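Local structure of putative Glycosidase (Bacteroides thetaiotaomicron, 3R67) at residues S28-T33 against A45-D50. The protein is a putative glycosidase of the beta-fructosidase clan with a mainly beta fold, mostly of antiparallel sheets, and its precise role is not established. Numbering follows the deposited sequence. Where two conformers were deposited one is given.
Sequences SPDTTT and AWESSD
The carboxylate of E47 is gripped at both oxygens. E47 OE2 takes the T33 hydroxyl on its anti lone pair, T33 OG1 to E47 OE2 2.7 Å, the two side chains crossing at roughly a right angle. OE1 faces the other way, into a salt bridge with R97 and a hydrogen bond from the Y67 hydroxyl, so the group is fixed in rotation and probably kept ionised, although D30 OD2 lies 4.5 Å from E47 OE2. The chain gets there with CG in the crowded position between N and the carbonyl carbon (chi1 56°), extended beyond, and CG sits over the centre of the W46 ring. That indole gives its NE1 hydrogen to T99 O. On the backbone, D30 N donates to E47 O at 3.0 Å, from well above the carbonyl plane. A45-S48 is a type I turn leading into strand 50-59, an outer strand of a four-stranded antiparallel sheet, where S49 and D50 face E70 in a classic beta bulge; P29 lays its ring along this backbone, P29 CG 3.3 Å from S49 O. S48 OG closes back on A45 O. Across from it D30 forms an Asx turn: OD1 accepts T32 N on its anti lone pair and T32 OG1 on its syn one. One water joins the two loops, donating to D30 O (2.6 Å) and T33 O while accepting from E47 N.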
ATOM      1  N   SER A  28     -17.159  -0.160   1.272  1.00 12.18           N
ATOM      2  CA  SER A  28     -17.843  -0.255  -0.025  1.00 13.46           C
ATOM      3  C   SER A  28     -18.175   1.137  -0.526  1.00 19.27           C
ATOM      4  O   SER A  28     -18.238   2.032   0.302  1.00 19.48           O
ATOM      5  CB  SER A  28     -19.120  -1.101   0.088  1.00 15.79           C
ATOM      6  OG  SER A  28     -18.866  -2.420   0.530  1.00 15.77           O
ATOM      7  N   PRO A  29     -18.399   1.373  -1.849  1.00 17.70           N
ATOM      8  CA  PRO A  29     -18.771   2.720  -2.292  1.00 17.78           C
ATOM      9  C   PRO A  29     -20.088   3.210  -1.657  1.00 23.42           C
ATOM     10  O   PRO A  29     -20.995   2.421  -1.382  1.00 24.51           O
ATOM     11  CB  PRO A  29     -18.933   2.574  -3.812  1.00 19.45           C
ATOM     12  CG  PRO A  29     -18.323   1.331  -4.160  1.00 23.29           C
ATOM     13  CD  PRO A  29     -18.364   0.434  -2.984  1.00 18.67           C
ATOM     14  N   ASP A  30     -20.155   4.513  -1.388  1.00 17.79           N
ATOM     15  CA  ASP A  30     -21.329   5.188  -0.865  1.00 17.40           C
ATOM     16  C   ASP A  30     -21.664   6.317  -1.829  1.00 20.84           C
ATOM     17  O   ASP A  30     -20.869   7.247  -1.987  1.00 19.07           O
ATOM     18  CB  ASP A  30     -21.104   5.682   0.580  1.00 17.82           C
ATOM     19  CG  ASP A  30     -22.363   6.129   1.312  1.00 25.62           C
ATOM     20  OD1 ASP A  30     -23.309   6.606   0.641  1.00 26.84           O
ATOM     21  OD2 ASP A  30     -22.377   6.063   2.571  1.00 31.02           O
ATOM     22  N   THR A  31     -22.808   6.197  -2.517  1.00 17.85           N
ATOM     23  CA  THR A  31     -23.233   7.163  -3.528  1.00 19.00           C
ATOM     24  C   THR A  31     -23.934   8.390  -2.899  1.00 24.34           C
ATOM     25  O   THR A  31     -24.135   9.379  -3.601  1.00 24.15           O
ATOM     26  CB  THR A  31     -24.181   6.487  -4.547  1.00 27.86           C
ATOM     27  OG1 THR A  31     -25.333   6.004  -3.868  1.00 29.40           O
ATOM     28  CG2 THR A  31     -23.510   5.340  -5.327  1.00 23.10           C
ATOM     29  N   THR A  32     -24.256   8.354  -1.584  1.00 21.61           N
ATOM     30  CA  THR A  32     -24.983   9.444  -0.908  1.00 21.87           C
ATOM     31  C   THR A  32     -24.059  10.476  -0.248  1.00 25.85           C
ATOM     32  O   THR A  32     -24.529  11.567   0.066  1.00 25.84           O
ATOM     33  CB  THR A  32     -25.918   8.887   0.172  1.00 29.43           C
ATOM     34  OG1 THR A  32     -25.133   8.348   1.244  1.00 30.55           O
ATOM     35  CG2 THR A  32     -26.902   7.843  -0.371  1.00 25.73           C
ATOM     36  N   THR A  33     -22.782  10.143   0.017  1.00 22.26           N
ATOM     37  CA  THR A  33     -21.888  11.109   0.670  1.00 20.84           C
ATOM     38  C   THR A  33     -21.372  12.120  -0.357  1.00 24.46           C
ATOM     39  O   THR A  33     -21.169  11.793  -1.529  1.00 26.23           O
ATOM     40  CB  THR A  33     -20.747  10.417   1.386  1.00 25.31           C
ATOM     41  OG1 THR A  33     -20.058   9.611   0.442  1.00 24.19           O
ATOM     42  CG2 THR A  33     -21.214   9.592   2.583  1.00 23.88           C
ATOM     43  N   ALA A  45     -19.543  13.439  -5.311  1.00 24.35           N
ATOM     44  CA  ALA A  45     -19.807  12.134  -4.693  1.00 22.89           C
ATOM     45  C   ALA A  45     -18.498  11.350  -4.779  1.00 25.34           C
ATOM     46  O   ALA A  45     -18.302  10.504  -5.658  1.00 26.26           O
ATOM     47  CB  ALA A  45     -20.971  11.449  -5.400  1.00 24.14           C
ATOM     48  N   TRP A  46     -17.559  11.729  -3.902  1.00 17.90           N
ATOM     49  CA  TRP A  46     -16.149  11.387  -3.866  1.00 15.21           C
ATOM     50  C   TRP A  46     -15.869   9.869  -3.636  1.00 17.95           C
ATOM     51  O   TRP A  46     -14.750   9.445  -3.935  1.00 17.81           O
ATOM     52  CB  TRP A  46     -15.459  12.208  -2.763  1.00 12.70           C
ATOM     53  CG  TRP A  46     -15.945  11.885  -1.379  1.00 12.98           C
ATOM     54  CD1 TRP A  46     -17.035  12.404  -0.748  1.00 16.02           C
ATOM     55  CD2 TRP A  46     -15.356  10.949  -0.462  1.00 11.78           C
ATOM     56  NE1 TRP A  46     -17.160  11.864   0.505  1.00 14.62           N
ATOM     57  CE2 TRP A  46     -16.148  10.958   0.707  1.00 15.06           C
ATOM     58  CE3 TRP A  46     -14.223  10.106  -0.516  1.00 11.90           C
ATOM     59  CZ2 TRP A  46     -15.825  10.193   1.836  1.00 12.95           C
ATOM     60  CZ3 TRP A  46     -13.919   9.334   0.594  1.00 12.36           C
ATOM     61  CH2 TRP A  46     -14.724   9.371   1.749  1.00 12.78           C
ATOM     62  N   GLU A  47     -16.833   9.064  -3.155  1.00 12.97           N
ATOM     63  CA  GLU A  47     -16.605   7.616  -2.953  1.00 12.78           C
ATOM     64  C   GLU A  47     -17.749   6.797  -3.577  1.00 18.59           C
ATOM     65  O   GLU A  47     -18.050   5.705  -3.111  1.00 17.30           O
ATOM     66  CB  GLU A  47     -16.461   7.277  -1.444  1.00 13.11           C
ATOM     67  CG  GLU A  47     -17.634   7.714  -0.577  1.00 21.36           C
ATOM     68  CD  GLU A  47     -17.575   7.383   0.902  1.00 31.20           C
ATOM     69  OE1 GLU A  47     -16.726   6.552   1.296  1.00 13.90           O
ATOM     70  OE2 GLU A  47     -18.405   7.927   1.666  1.00 20.86           O
ATOM     71  N   SER A  48     -18.380   7.323  -4.627  1.00 16.47           N
ATOM     72  CA  SER A  48     -19.556   6.709  -5.218  1.00 16.81           C
ATOM     73  C   SER A  48     -19.263   5.553  -6.181  1.00 21.60           C
ATOM     74  O   SER A  48     -20.191   4.755  -6.390  1.00 21.66           O
ATOM     75  CB  SER A  48     -20.358   7.751  -5.987  1.00 21.15           C
ATOM     76  OG  SER A  48     -19.574   8.334  -7.012  1.00 30.49           O
ATOM     77  N   SER A  49     -18.042   5.431  -6.771  1.00 17.27           N
ATOM     78  CA  SER A  49     -17.840   4.351  -7.734  0.50 17.82           C
ATOM     79  C   SER A  49     -17.069   3.173  -7.131  1.00 20.01           C
ATOM     80  O   SER A  49     -17.514   2.033  -7.309  1.00 19.61           O
ATOM     81  CB  SER A  49     -17.113   4.851  -8.980  0.50 23.70           C
ATOM     82  OG  SER A  49     -15.837   5.391  -8.680  0.50 36.79           O
ATOM     83  N   ASP A  50     -15.924   3.414  -6.454  1.00 15.32           N
ATOM     84  CA  ASP A  50     -15.099   2.337  -5.883  1.00 14.44           C
ATOM     85  C   ASP A  50     -14.308   2.811  -4.673  1.00 16.24           C
ATOM     86  O   ASP A  50     -13.878   3.961  -4.646  1.00 16.56           O
ATOM     87  CB  ASP A  50     -14.106   1.773  -6.948  1.00 16.31           C
ATOM     88  CG  ASP A  50     -14.775   1.097  -8.140  1.00 30.19           C
ATOM     89  OD1 ASP A  50     -15.333  -0.011  -7.967  1.00 28.55           O
ATOM     90  OD2 ASP A  50     -14.843   1.725  -9.214  1.00 44.96           O
TER
HETATM   91  O   HOH W   1     -19.783   9.605  -2.454  1.00 23.03           O